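Local coordinates for RagA protein (Porphyromonas gingivalis, PDB 6SLN) that probably imports oligopeptides across the outer membrane as the TonB-dependent barrel of the RagAB transporter, working with the lipoprotein RagB, at residues 147-152 with 732-738; 635-641 with 677-683; 708-714 with 726-732; 764-770 with 785-791. One frame throughout, in Å; residues are numbered along the deposited sequence.

All four contacts lie on the same side of the chain's centre, where the plug meets one sector of the barrel wall and nearby loops. Interaction 1 is buried and joins plug to barrel through polar side chains, a water and the thioether of Met732. Interactions 2 and 3 are partly buried pairings of wall strands, governed by backbone hydrogen bonds; strands 678-691 and 696-715 are neighbours in the sheet, and Asn708 bonds to Lys679. Interaction 4, also partly buried, is mainly apolar and joins a loop to the end of strand 783-786 and the turn there, with Asn791 next to the bound peptide. Met732 belongs to interactions 1 and 3, and Ser731 bonds to Thr767 and Lys768.

Interaction 1. Residues 147-152 with 732-738; sequences HGTGSL and MKNTGVD
The plug loop after strand 143-146 runs along the start of barrel strand 732-746, the end-to-end directions of 147-152 and 732-738 being 163° apart. The CA atoms of Gly148 and Asn734 lie 6.3 Å apart and those of Ser151 and Met732 7.0 Å, too far for a backbone pairing, so side chains of the barrel strand reach the loop, partly to its backbone. Met732, Asn734 and Asp738 point toward the plug. Met732, the most heavily buried, takes chi angles m, t, p, bringing SD to 3.5 Å from Leu152 CD2 and CE to 3.2 Å from Thr149 O. His147 has a left-handed backbone (57/53) and chi1 m; its NE2 donates to Asp738 OD1 at 2.6 Å, while OD1 also forms a salt bridge with Lys187. Asn734, chi1 -93°, donates from ND2 to Thr149 O at 2.8 Å; its OD1 is held by Asn762 and accepts from a water 2.9 Å away, itself 3.0 Å from Thr149 N. Gly148 (88/179) passes where a CB would clash with Asn734 OD1. This mixed, largely polar contact suits a TonB-dependent transporter, whose plug fills the barrel: hydrogen bonds, charges and one water hold the interface, with apolar contact confined to the Met732 end.

Interaction 2. Residues 635-641 with 677-683; sequences SYGTTGN and WEKQSQF
Strands 635-641 and 678-683 run antiparallel, their N-to-C directions at 152° and their axes 4.5 Å apart at closest. Asn641-Glu678 and Thr639-Gln680 are hydrogen-bonded pairs, with Asn641 N to Glu678 O 2.9 Å and Thr639 N to Gln680 O 2.7 Å. Thr638 and Ser681 form a non-hydrogen-bonded pair, CA atoms 4.2 Å apart, and Gln682 N reaches Gly637 O at 2.9 Å. These are adjacent wall strands of the TonB-dependent receptor barrel, and the face carrying Thr639, Asn641, Glu678, Gln680 and Gln682 turns to the plug, where Asn641 also meets Ser155 and Gln682 (t, t) bonds to Lys187. On that face Asn641 (chi1 t) donates from ND2 to Glu678 OE2 at 3.0 Å. Glu678, extended with chi1 and chi2 both t, sends OE1 to Leu711 N and Ser151; Gln680 (m, t) turns OE1 to Arg705, and Thr639, chi1 p, sets OG1 3.5 Å from Gln680 CB. The other face carries Thr638 and Ser681, both chi1 p, with Thr638 OG1 bonded to Tyr608 N, and Tyr636 and Phe683, both chi1 t, with Tyr636 CD1 3.8 Å from Phe683 CB. Trp677, chi1 m and chi2 78°, lays CE3 3.7 Å from Gly640 CA, where a CB would clash with the indole.

Interaction 3. Residues 708-714 with 726-732; sequences NDMLIDV and YQNVGSM
A beta hairpin of the barrel wall, formed by strands 696-715 and 724-728, is joined here. Strands 711-714 and 726-728 run antiparallel, directions 141° apart and axes 4.7 Å apart at closest. Ile712 and Gln727 form the hydrogen-bonded pair, with Ile712 N to Gln727 O and Gln727 N to Ile712 O both 3.0 Å; Leu711-Asn728 and Asp713-Tyr726 flank it as non-hydrogen-bonded pairs. Beyond them Val729 N donates to Met710 O at 2.7 Å and Asn728 ND2 to Asp709 O at 3.0 Å, ND2 also bonding to Ser676 O. Tyr726, chi1 -100°, presents a ring face to Asp713, whose CB sits 3.9 Å from the ring centroid in a CH-pi contact. Met710 (t, t, m) brings CE to 3.4 Å from Met732 SD, and Gly730 (75/-174) lets the chain turn past Ile712. Asp709 forms a salt bridge with Lys679 on neighbouring strand 678-691, and Ser731 bonds to Thr767 and Lys768 in the loop after strand 752-764.

Interaction 4. Residues 764-770 with 785-791; sequences QEITKLF and WEIGYPN
Ile766, chi1 m and chi2 t, points toward 785-791, its CD1 3.5 Å from Trp785 CA and 3.7 Å from Trp785 CD1. The loop 764-770 lies against the end of strand 783-786 and the type I turn Glu786-Tyr789, closed by Tyr789 N to Glu786 O at 2.9 Å. CA atoms of Glu765 and Pro790 are 4.4 Å apart, those of Thr767 and Ile787 4.8 Å. Leu769 (m, t) sets CD2 3.7 Å from Trp785 CB and CD1 4.1 Å from Ile787 CG1, while Ile787 CD1 reaches Lys768 CA at 3.7 Å. Phe770, chi1 34°, meets the six-membered ring of Trp785 rim to rim, planes at 90° and centroids 5.8 Å apart, with CE1 3.5 Å from CZ3. At the other end Gln764, chi1 and chi2 t, accepts from Asn791 N through OE1 at 2.8 Å, and Ile766 N makes a weak bond to Tyr789 O at 3.1 Å. Thr767 and Lys768 both face Ser731 in a classic beta bulge, tying the loop to the chain just before strand 732-746. Beside the bound peptide, which packs on Asn791, the contact thus rests on aliphatic and aromatic side chains, with one well-aligned side-chain-to-backbone hydrogen bond at the edge of the apolar patch.

Interaction 1. Residues 147-152 with 732-738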
# COMPACT_ATOMS: atom_id res chain seq x y z
N HIS A 147 -27.11 -30.96 8.83
CA HIS A 147 -27.00 -32.42 8.99
C HIS A 147 -25.55 -32.84 9.24
O HIS A 147 -24.99 -33.68 8.53
CB HIS A 147 -27.55 -33.17 7.77
CG HIS A 147 -29.02 -33.05 7.56
ND1 HIS A 147 -29.62 -33.31 6.34
CD2 HIS A 147 -30.03 -32.72 8.40
CE1 HIS A 147 -30.92 -33.14 6.44
NE2 HIS A 147 -31.20 -32.78 7.68
N GLY A 148 -24.92 -32.24 10.25
CA GLY A 148 -23.61 -32.67 10.71
C GLY A 148 -22.45 -32.03 9.98
O GLY A 148 -22.61 -31.21 9.07
N THR A 149 -21.25 -32.41 10.40
CA THR A 149 -20.02 -32.02 9.72
C THR A 149 -19.77 -33.03 8.62
O THR A 149 -19.63 -34.23 8.89
CB THR A 149 -18.82 -32.00 10.67
OG1 THR A 149 -19.09 -31.13 11.77
CG2 THR A 149 -17.58 -31.49 9.96
N GLY A 150 -19.72 -32.56 7.38
CA GLY A 150 -19.53 -33.51 6.31
C GLY A 150 -18.09 -33.86 6.00
O GLY A 150 -17.85 -34.67 5.09
N SER A 151 -17.11 -33.30 6.71
CA SER A 151 -15.73 -33.51 6.27
C SER A 151 -14.78 -33.18 7.40
O SER A 151 -15.02 -32.28 8.20
CB SER A 151 -15.41 -32.67 5.03
OG SER A 151 -14.01 -32.51 4.84
N LEU A 152 -13.67 -33.92 7.46
CA LEU A 152 -12.61 -33.65 8.41
C LEU A 152 -11.62 -32.58 7.93
O LEU A 152 -10.61 -32.34 8.60
CB LEU A 152 -11.86 -34.95 8.73
CG LEU A 152 -12.72 -36.11 9.20
CD1 LEU A 152 -11.80 -37.21 9.69
CD2 LEU A 152 -13.64 -35.68 10.32
N MET A 732 -16.31 -40.48 5.94
CA MET A 732 -17.21 -40.30 7.06
C MET A 732 -18.61 -40.72 6.65
O MET A 732 -18.83 -41.26 5.57
CB MET A 732 -17.28 -38.84 7.54
CG MET A 732 -16.04 -38.27 8.15
SD MET A 732 -16.33 -36.50 8.29
CE MET A 732 -17.55 -36.52 9.62
N LYS A 733 -19.57 -40.38 7.51
CA LYS A 733 -20.96 -40.77 7.38
C LYS A 733 -21.74 -40.00 8.43
O LYS A 733 -21.25 -39.79 9.55
CB LYS A 733 -21.12 -42.29 7.56
CG LYS A 733 -22.44 -42.88 7.10
CD LYS A 733 -22.68 -44.25 7.78
CE LYS A 733 -23.09 -45.31 6.78
NZ LYS A 733 -24.21 -46.18 7.24
N ASN A 734 -22.94 -39.56 8.07
CA ASN A 734 -23.78 -38.77 8.96
C ASN A 734 -25.20 -39.29 8.85
O ASN A 734 -25.78 -39.27 7.76
CB ASN A 734 -23.70 -37.29 8.61
CG ASN A 734 -22.65 -36.57 9.40
OD1 ASN A 734 -22.80 -36.34 10.60
ND2 ASN A 734 -21.56 -36.22 8.76
N THR A 735 -25.76 -39.76 9.96
CA THR A 735 -27.08 -40.36 9.96
C THR A 735 -27.90 -39.70 11.06
O THR A 735 -27.41 -39.55 12.19
CB THR A 735 -26.99 -41.86 10.15
OG1 THR A 735 -26.16 -42.39 9.11
CG2 THR A 735 -28.38 -42.53 10.12
N GLY A 736 -29.11 -39.27 10.72
CA GLY A 736 -29.86 -38.44 11.64
C GLY A 736 -31.31 -38.29 11.23
O GLY A 736 -31.75 -38.84 10.22
N VAL A 737 -32.03 -37.51 12.04
CA VAL A 737 -33.47 -37.33 11.94
C VAL A 737 -33.80 -35.84 11.99
O VAL A 737 -33.12 -35.07 12.69
CB VAL A 737 -34.20 -38.10 13.05
CG1 VAL A 737 -35.63 -37.63 13.18
CG2 VAL A 737 -34.15 -39.59 12.75
N ASP A 738 -34.81 -35.42 11.24
CA ASP A 738 -35.27 -34.03 11.17
C ASP A 738 -36.73 -34.00 11.57
O ASP A 738 -37.58 -34.51 10.83
CB ASP A 738 -35.10 -33.47 9.76
CG ASP A 738 -33.75 -32.83 9.53
OD1 ASP A 738 -33.59 -32.12 8.50
OD2 ASP A 738 -32.84 -33.03 10.36
O HOH W 1 -21.18 -34.66 12.36

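Interaction 2. Residues 635-641 with 677-683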
# COMPACT_ATOMS: atom_id res chain seq x y z
N SER A 635 -35.35 -38.69 -1.63
CA SER A 635 -34.33 -38.21 -2.54
C SER A 635 -33.10 -39.10 -2.44
O SER A 635 -32.79 -39.65 -1.38
CB SER A 635 -33.94 -36.76 -2.22
OG SER A 635 -32.78 -36.71 -1.40
N TYR A 636 -32.40 -39.24 -3.56
CA TYR A 636 -31.04 -39.73 -3.51
C TYR A 636 -30.23 -38.96 -4.53
O TYR A 636 -30.69 -38.70 -5.64
CB TYR A 636 -30.92 -41.21 -3.81
CG TYR A 636 -29.48 -41.63 -3.73
CD1 TYR A 636 -28.86 -41.79 -2.49
CD2 TYR A 636 -28.72 -41.79 -4.87
CE1 TYR A 636 -27.53 -42.14 -2.41
CE2 TYR A 636 -27.38 -42.14 -4.80
CZ TYR A 636 -26.80 -42.31 -3.55
OH TYR A 636 -25.47 -42.65 -3.45
N GLY A 637 -29.01 -38.59 -4.15
CA GLY A 637 -28.22 -37.79 -5.05
C GLY A 637 -26.81 -37.61 -4.54
O GLY A 637 -26.50 -37.90 -3.38
N THR A 638 -25.96 -37.13 -5.44
CA THR A 638 -24.57 -36.84 -5.16
C THR A 638 -24.32 -35.35 -5.29
O THR A 638 -24.96 -34.66 -6.08
CB THR A 638 -23.63 -37.59 -6.11
OG1 THR A 638 -24.03 -37.34 -7.46
CG2 THR A 638 -23.71 -39.05 -5.83
N THR A 639 -23.37 -34.87 -4.48
CA THR A 639 -23.04 -33.46 -4.41
C THR A 639 -21.55 -33.35 -4.17
O THR A 639 -20.94 -34.21 -3.52
CB THR A 639 -23.79 -32.74 -3.28
OG1 THR A 639 -23.42 -33.35 -2.03
CG2 THR A 639 -25.31 -32.82 -3.46
N GLY A 640 -20.96 -32.29 -4.68
CA GLY A 640 -19.55 -32.05 -4.49
C GLY A 640 -19.29 -31.08 -3.35
O GLY A 640 -20.16 -30.32 -2.94
N ASN A 641 -18.06 -31.15 -2.83
CA ASN A 641 -17.56 -30.21 -1.86
C ASN A 641 -16.13 -29.89 -2.26
O ASN A 641 -15.34 -30.80 -2.52
CB ASN A 641 -17.62 -30.76 -0.43
CG ASN A 641 -17.17 -29.71 0.62
OD1 ASN A 641 -16.95 -28.55 0.29
ND2 ASN A 641 -17.03 -30.13 1.85
N TRP A 677 -12.33 -33.21 -6.22
CA TRP A 677 -13.51 -33.00 -5.40
C TRP A 677 -13.63 -34.03 -4.30
O TRP A 677 -13.30 -35.21 -4.49
CB TRP A 677 -14.77 -33.08 -6.26
CG TRP A 677 -14.89 -31.98 -7.19
CD1 TRP A 677 -14.24 -31.83 -8.37
CD2 TRP A 677 -15.74 -30.85 -7.04
NE1 TRP A 677 -14.63 -30.67 -8.98
CE2 TRP A 677 -15.55 -30.04 -8.18
CE3 TRP A 677 -16.66 -30.44 -6.07
CZ2 TRP A 677 -16.23 -28.84 -8.37
CZ3 TRP A 677 -17.34 -29.25 -6.26
CH2 TRP A 677 -17.12 -28.46 -7.40
N GLU A 678 -14.11 -33.58 -3.14
CA GLU A 678 -14.70 -34.48 -2.15
C GLU A 678 -16.14 -34.76 -2.58
O GLU A 678 -16.88 -33.84 -2.94
CB GLU A 678 -14.64 -33.84 -0.76
CG GLU A 678 -15.54 -34.44 0.30
CD GLU A 678 -15.41 -33.70 1.65
OE1 GLU A 678 -14.30 -33.80 2.25
OE2 GLU A 678 -16.40 -33.03 2.10
N LYS A 679 -16.51 -36.03 -2.62
CA LYS A 679 -17.80 -36.40 -3.20
C LYS A 679 -18.71 -36.94 -2.11
O LYS A 679 -18.33 -37.83 -1.34
CB LYS A 679 -17.61 -37.40 -4.35
CG LYS A 679 -17.07 -36.70 -5.61
CD LYS A 679 -17.04 -37.57 -6.85
CE LYS A 679 -15.67 -38.23 -7.06
NZ LYS A 679 -14.50 -37.30 -7.03
N GLN A 680 -19.90 -36.37 -2.04
CA GLN A 680 -20.88 -36.69 -1.04
C GLN A 680 -22.12 -37.25 -1.72
O GLN A 680 -22.45 -36.87 -2.84
CB GLN A 680 -21.25 -35.47 -0.21
CG GLN A 680 -20.28 -35.20 0.91
CD GLN A 680 -20.70 -34.07 1.83
OE1 GLN A 680 -21.89 -33.83 2.06
NE2 GLN A 680 -19.70 -33.35 2.35
N SER A 681 -22.78 -38.17 -1.02
CA SER A 681 -24.10 -38.62 -1.41
C SER A 681 -25.03 -38.42 -0.22
O SER A 681 -24.59 -38.37 0.92
CB SER A 681 -24.09 -40.09 -1.85
OG SER A 681 -23.78 -40.93 -0.76
N GLN A 682 -26.33 -38.32 -0.50
CA GLN A 682 -27.30 -38.15 0.57
C GLN A 682 -28.62 -38.81 0.18
O GLN A 682 -29.29 -38.36 -0.76
CB GLN A 682 -27.53 -36.69 0.91
CG GLN A 682 -28.17 -36.50 2.26
CD GLN A 682 -28.88 -35.17 2.40
OE1 GLN A 682 -30.05 -35.12 2.74
NE2 GLN A 682 -28.16 -34.08 2.14
N PHE A 683 -28.98 -39.85 0.91
CA PHE A 683 -30.31 -40.44 0.82
C PHE A 683 -31.18 -39.77 1.87
O PHE A 683 -30.76 -39.60 3.02
CB PHE A 683 -30.24 -41.95 1.05
CG PHE A 683 -31.56 -42.58 1.31
CD1 PHE A 683 -32.54 -42.62 0.34
CD2 PHE A 683 -31.83 -43.16 2.54
CE1 PHE A 683 -33.77 -43.22 0.59
CE2 PHE A 683 -33.06 -43.76 2.80
CZ PHE A 683 -34.02 -43.79 1.82

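Interaction 3. Residues 708-714 with 726-732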
# COMPACT_ATOMS: atom_id res chain seq x y z
N ASN A 708 -17.18 -39.37 0.62
CA ASN A 708 -16.12 -40.18 0.05
C ASN A 708 -15.17 -39.29 -0.74
O ASN A 708 -15.51 -38.15 -1.08
CB ASN A 708 -16.67 -41.29 -0.87
CG ASN A 708 -16.80 -42.61 -0.16
OD1 ASN A 708 -17.81 -42.88 0.49
ND2 ASN A 708 -15.76 -43.43 -0.24
N ASP A 709 -13.99 -39.83 -1.07
CA ASP A 709 -12.88 -39.03 -1.58
C ASP A 709 -12.61 -37.85 -0.64
O ASP A 709 -12.34 -36.72 -1.07
CB ASP A 709 -13.13 -38.55 -3.01
CG ASP A 709 -13.08 -39.69 -4.02
OD1 ASP A 709 -13.15 -40.84 -3.58
OD2 ASP A 709 -12.95 -39.43 -5.24
N MET A 710 -12.69 -38.13 0.66
CA MET A 710 -12.78 -37.10 1.68
C MET A 710 -11.58 -36.16 1.64
O MET A 710 -10.43 -36.59 1.67
CB MET A 710 -12.91 -37.76 3.05
CG MET A 710 -12.71 -36.82 4.23
SD MET A 710 -13.65 -37.35 5.67
CE MET A 710 -15.25 -36.80 5.11
N LEU A 711 -11.86 -34.85 1.56
CA LEU A 711 -10.79 -33.86 1.54
C LEU A 711 -10.29 -33.70 2.96
O LEU A 711 -10.88 -32.98 3.76
CB LEU A 711 -11.27 -32.54 0.96
CG LEU A 711 -11.15 -32.59 -0.56
CD1 LEU A 711 -11.97 -31.52 -1.26
CD2 LEU A 711 -9.67 -32.52 -0.92
N ILE A 712 -9.22 -34.39 3.30
CA ILE A 712 -8.60 -34.25 4.60
C ILE A 712 -7.34 -33.42 4.43
O ILE A 712 -6.52 -33.69 3.54
CB ILE A 712 -8.29 -35.61 5.25
CG1 ILE A 712 -9.58 -36.40 5.52
CG2 ILE A 712 -7.46 -35.41 6.53
CD1 ILE A 712 -9.42 -37.56 6.54
N ASP A 713 -7.22 -32.38 5.24
CA ASP A 713 -5.97 -31.63 5.35
C ASP A 713 -5.06 -32.53 6.19
O ASP A 713 -4.95 -32.42 7.41
CB ASP A 713 -6.21 -30.27 5.99
CG ASP A 713 -5.06 -29.31 5.78
OD1 ASP A 713 -4.02 -29.73 5.24
OD2 ASP A 713 -5.19 -28.12 6.17
N VAL A 714 -4.41 -33.47 5.50
CA VAL A 714 -3.77 -34.60 6.19
C VAL A 714 -2.62 -34.08 7.04
O VAL A 714 -1.78 -33.31 6.55
CB VAL A 714 -3.29 -35.64 5.18
CG1 VAL A 714 -2.28 -36.56 5.82
CG2 VAL A 714 -4.48 -36.45 4.62
N TYR A 726 -3.28 -31.39 1.73
CA TYR A 726 -4.59 -31.92 1.39
C TYR A 726 -4.46 -33.19 0.55
O TYR A 726 -3.55 -33.33 -0.27
CB TYR A 726 -5.40 -30.86 0.67
CG TYR A 726 -6.38 -30.14 1.56
CD1 TYR A 726 -7.44 -30.83 2.13
CD2 TYR A 726 -6.26 -28.78 1.81
CE1 TYR A 726 -8.36 -30.18 2.93
CE2 TYR A 726 -7.18 -28.12 2.61
CZ TYR A 726 -8.22 -28.83 3.17
OH TYR A 726 -9.13 -28.18 3.96
N GLN A 727 -5.39 -34.13 0.77
CA GLN A 727 -5.45 -35.40 0.07
C GLN A 727 -6.90 -35.88 0.06
O GLN A 727 -7.67 -35.60 0.99
CB GLN A 727 -4.55 -36.46 0.73
CG GLN A 727 -3.08 -36.41 0.30
CD GLN A 727 -2.13 -36.97 1.34
OE1 GLN A 727 -2.56 -37.41 2.39
NE2 GLN A 727 -0.84 -36.95 1.05
N ASN A 728 -7.28 -36.60 -0.99
CA ASN A 728 -8.57 -37.28 -1.03
C ASN A 728 -8.40 -38.61 -0.31
O ASN A 728 -7.81 -39.56 -0.85
CB ASN A 728 -9.04 -37.46 -2.47
CG ASN A 728 -9.21 -36.15 -3.18
OD1 ASN A 728 -8.29 -35.69 -3.86
ND2 ASN A 728 -10.38 -35.52 -3.00
N VAL A 729 -8.90 -38.69 0.91
CA VAL A 729 -8.44 -39.72 1.82
C VAL A 729 -9.47 -39.95 2.93
O VAL A 729 -10.04 -39.00 3.49
CB VAL A 729 -7.06 -39.32 2.39
CG1 VAL A 729 -6.86 -39.92 3.74
CG2 VAL A 729 -5.95 -39.78 1.44
N GLY A 730 -9.76 -41.22 3.22
CA GLY A 730 -10.70 -41.53 4.27
C GLY A 730 -12.14 -41.29 3.88
O GLY A 730 -12.47 -40.99 2.73
N SER A 731 -13.02 -41.46 4.87
CA SER A 731 -14.45 -41.24 4.63
C SER A 731 -15.19 -41.18 5.96
O SER A 731 -14.76 -41.76 6.96
CB SER A 731 -15.05 -42.32 3.73
OG SER A 731 -14.78 -43.60 4.26
N MET A 732 -16.31 -40.48 5.94
CA MET A 732 -17.21 -40.30 7.06
C MET A 732 -18.61 -40.72 6.65
O MET A 732 -18.83 -41.26 5.57
CB MET A 732 -17.28 -38.84 7.54
CG MET A 732 -16.04 -38.27 8.15
SD MET A 732 -16.33 -36.50 8.29
CE MET A 732 -17.55 -36.52 9.62

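Interaction 4. Residues 764-770 with 785-791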
# COMPACT_ATOMS: atom_id res chain seq x y z
N GLN A 764 -22.61 -39.12 13.89
CA GLN A 764 -21.44 -39.08 13.03
C GLN A 764 -20.67 -40.40 13.12
O GLN A 764 -20.71 -41.08 14.14
CB GLN A 764 -20.53 -37.92 13.45
CG GLN A 764 -19.62 -37.37 12.38
CD GLN A 764 -18.41 -36.67 12.98
OE1 GLN A 764 -17.44 -37.33 13.38
NE2 GLN A 764 -18.45 -35.33 13.03
N GLU A 765 -19.98 -40.75 12.03
CA GLU A 765 -19.16 -41.96 12.04
C GLU A 765 -18.08 -41.79 10.97
O GLU A 765 -18.35 -41.97 9.78
CB GLU A 765 -19.97 -43.23 11.81
CG GLU A 765 -19.12 -44.52 11.95
CD GLU A 765 -19.82 -45.82 11.51
OE1 GLU A 765 -21.07 -45.89 11.57
OE2 GLU A 765 -19.12 -46.76 11.12
N ILE A 766 -16.87 -41.43 11.42
CA ILE A 766 -15.69 -41.67 10.60
C ILE A 766 -15.72 -43.11 10.14
O ILE A 766 -16.10 -44.00 10.91
CB ILE A 766 -14.42 -41.35 11.40
CG1 ILE A 766 -14.50 -39.92 11.96
CG2 ILE A 766 -13.17 -41.59 10.55
CD1 ILE A 766 -13.52 -39.64 13.06
N THR A 767 -15.36 -43.36 8.89
CA THR A 767 -15.29 -44.74 8.43
C THR A 767 -13.94 -45.12 7.82
O THR A 767 -13.67 -46.31 7.64
CB THR A 767 -16.42 -45.03 7.42
OG1 THR A 767 -16.48 -44.00 6.43
CG2 THR A 767 -17.76 -45.07 8.12
N LYS A 768 -13.07 -44.15 7.54
CA LYS A 768 -11.76 -44.42 6.97
C LYS A 768 -10.92 -43.18 7.18
O LYS A 768 -11.44 -42.06 7.11
CB LYS A 768 -11.85 -44.76 5.47
CG LYS A 768 -10.57 -45.35 4.88
CD LYS A 768 -10.65 -45.55 3.35
CE LYS A 768 -11.84 -46.38 2.92
NZ LYS A 768 -12.92 -45.51 2.38
N LEU A 769 -9.62 -43.37 7.41
CA LEU A 769 -8.74 -42.25 7.72
C LEU A 769 -7.63 -42.21 6.69
O LEU A 769 -7.91 -42.13 5.50
CB LEU A 769 -8.26 -42.31 9.15
CG LEU A 769 -9.34 -42.01 10.17
CD1 LEU A 769 -8.94 -42.47 11.58
CD2 LEU A 769 -9.63 -40.53 10.12
N PHE A 770 -6.37 -42.19 7.12
CA PHE A 770 -5.24 -42.03 6.23
C PHE A 770 -4.14 -43.00 6.67
O PHE A 770 -4.07 -43.38 7.85
CB PHE A 770 -4.72 -40.58 6.23
CG PHE A 770 -4.83 -39.86 7.57
CD1 PHE A 770 -6.04 -39.30 7.97
CD2 PHE A 770 -3.73 -39.72 8.39
CE1 PHE A 770 -6.14 -38.62 9.18
CE2 PHE A 770 -3.83 -39.04 9.60
CZ PHE A 770 -5.04 -38.49 9.99
N TRP A 785 -9.79 -38.92 15.93
CA TRP A 785 -10.46 -39.60 14.84
C TRP A 785 -10.26 -41.11 15.03
O TRP A 785 -9.12 -41.57 15.16
CB TRP A 785 -9.87 -39.13 13.52
CG TRP A 785 -10.11 -37.67 13.21
CD1 TRP A 785 -11.13 -36.88 13.67
CD2 TRP A 785 -9.31 -36.84 12.35
NE1 TRP A 785 -11.01 -35.61 13.15
CE2 TRP A 785 -9.90 -35.57 12.33
CE3 TRP A 785 -8.16 -37.05 11.59
CZ2 TRP A 785 -9.38 -34.51 11.59
CZ3 TRP A 785 -7.64 -35.99 10.86
CH2 TRP A 785 -8.25 -34.75 10.86
N GLU A 786 -11.36 -41.86 15.10
CA GLU A 786 -11.28 -43.32 15.23
C GLU A 786 -12.38 -43.98 14.41
O GLU A 786 -13.56 -43.65 14.55
CB GLU A 786 -11.38 -43.75 16.70
CG GLU A 786 -11.16 -45.23 16.90
CD GLU A 786 -10.99 -45.59 18.36
OE1 GLU A 786 -10.96 -44.66 19.18
OE2 GLU A 786 -10.87 -46.79 18.69
N ILE A 787 -11.99 -44.96 13.58
CA ILE A 787 -12.84 -45.41 12.48
C ILE A 787 -14.20 -45.91 12.94
O ILE A 787 -15.18 -45.83 12.20
CB ILE A 787 -12.09 -46.47 11.64
CG1 ILE A 787 -11.24 -45.76 10.58
CG2 ILE A 787 -13.04 -47.49 11.00
CD1 ILE A 787 -10.60 -46.69 9.61
N GLY A 788 -14.32 -46.42 14.15
CA GLY A 788 -15.68 -46.83 14.41
C GLY A 788 -16.64 -45.79 14.96
O GLY A 788 -17.76 -46.15 15.35
N TYR A 789 -16.27 -44.51 15.00
CA TYR A 789 -16.90 -43.59 15.94
C TYR A 789 -16.99 -42.18 15.37
O TYR A 789 -16.28 -41.84 14.42
CB TYR A 789 -16.12 -43.56 17.26
CG TYR A 789 -15.85 -44.91 17.87
CD1 TYR A 789 -14.65 -45.58 17.63
CD2 TYR A 789 -16.79 -45.52 18.71
CE1 TYR A 789 -14.40 -46.82 18.19
CE2 TYR A 789 -16.54 -46.75 19.28
CZ TYR A 789 -15.35 -47.40 19.02
OH TYR A 789 -15.10 -48.63 19.59
N PRO A 790 -17.84 -41.34 15.95
CA PRO A 790 -17.74 -39.90 15.68
C PRO A 790 -16.45 -39.32 16.23
O PRO A 790 -15.78 -39.91 17.09
CB PRO A 790 -18.95 -39.31 16.41
CG PRO A 790 -19.28 -40.32 17.47
CD PRO A 790 -18.97 -41.66 16.84
N ASN A 791 -16.08 -38.16 15.67
CA ASN A 791 -15.06 -37.31 16.27
C ASN A 791 -15.33 -37.20 17.76
O ASN A 791 -16.38 -36.70 18.17
CB ASN A 791 -15.10 -35.93 15.61
CG ASN A 791 -13.91 -35.06 15.95
OD1 ASN A 791 -12.94 -35.53 16.55
ND2 ASN A 791 -13.97 -33.79 15.57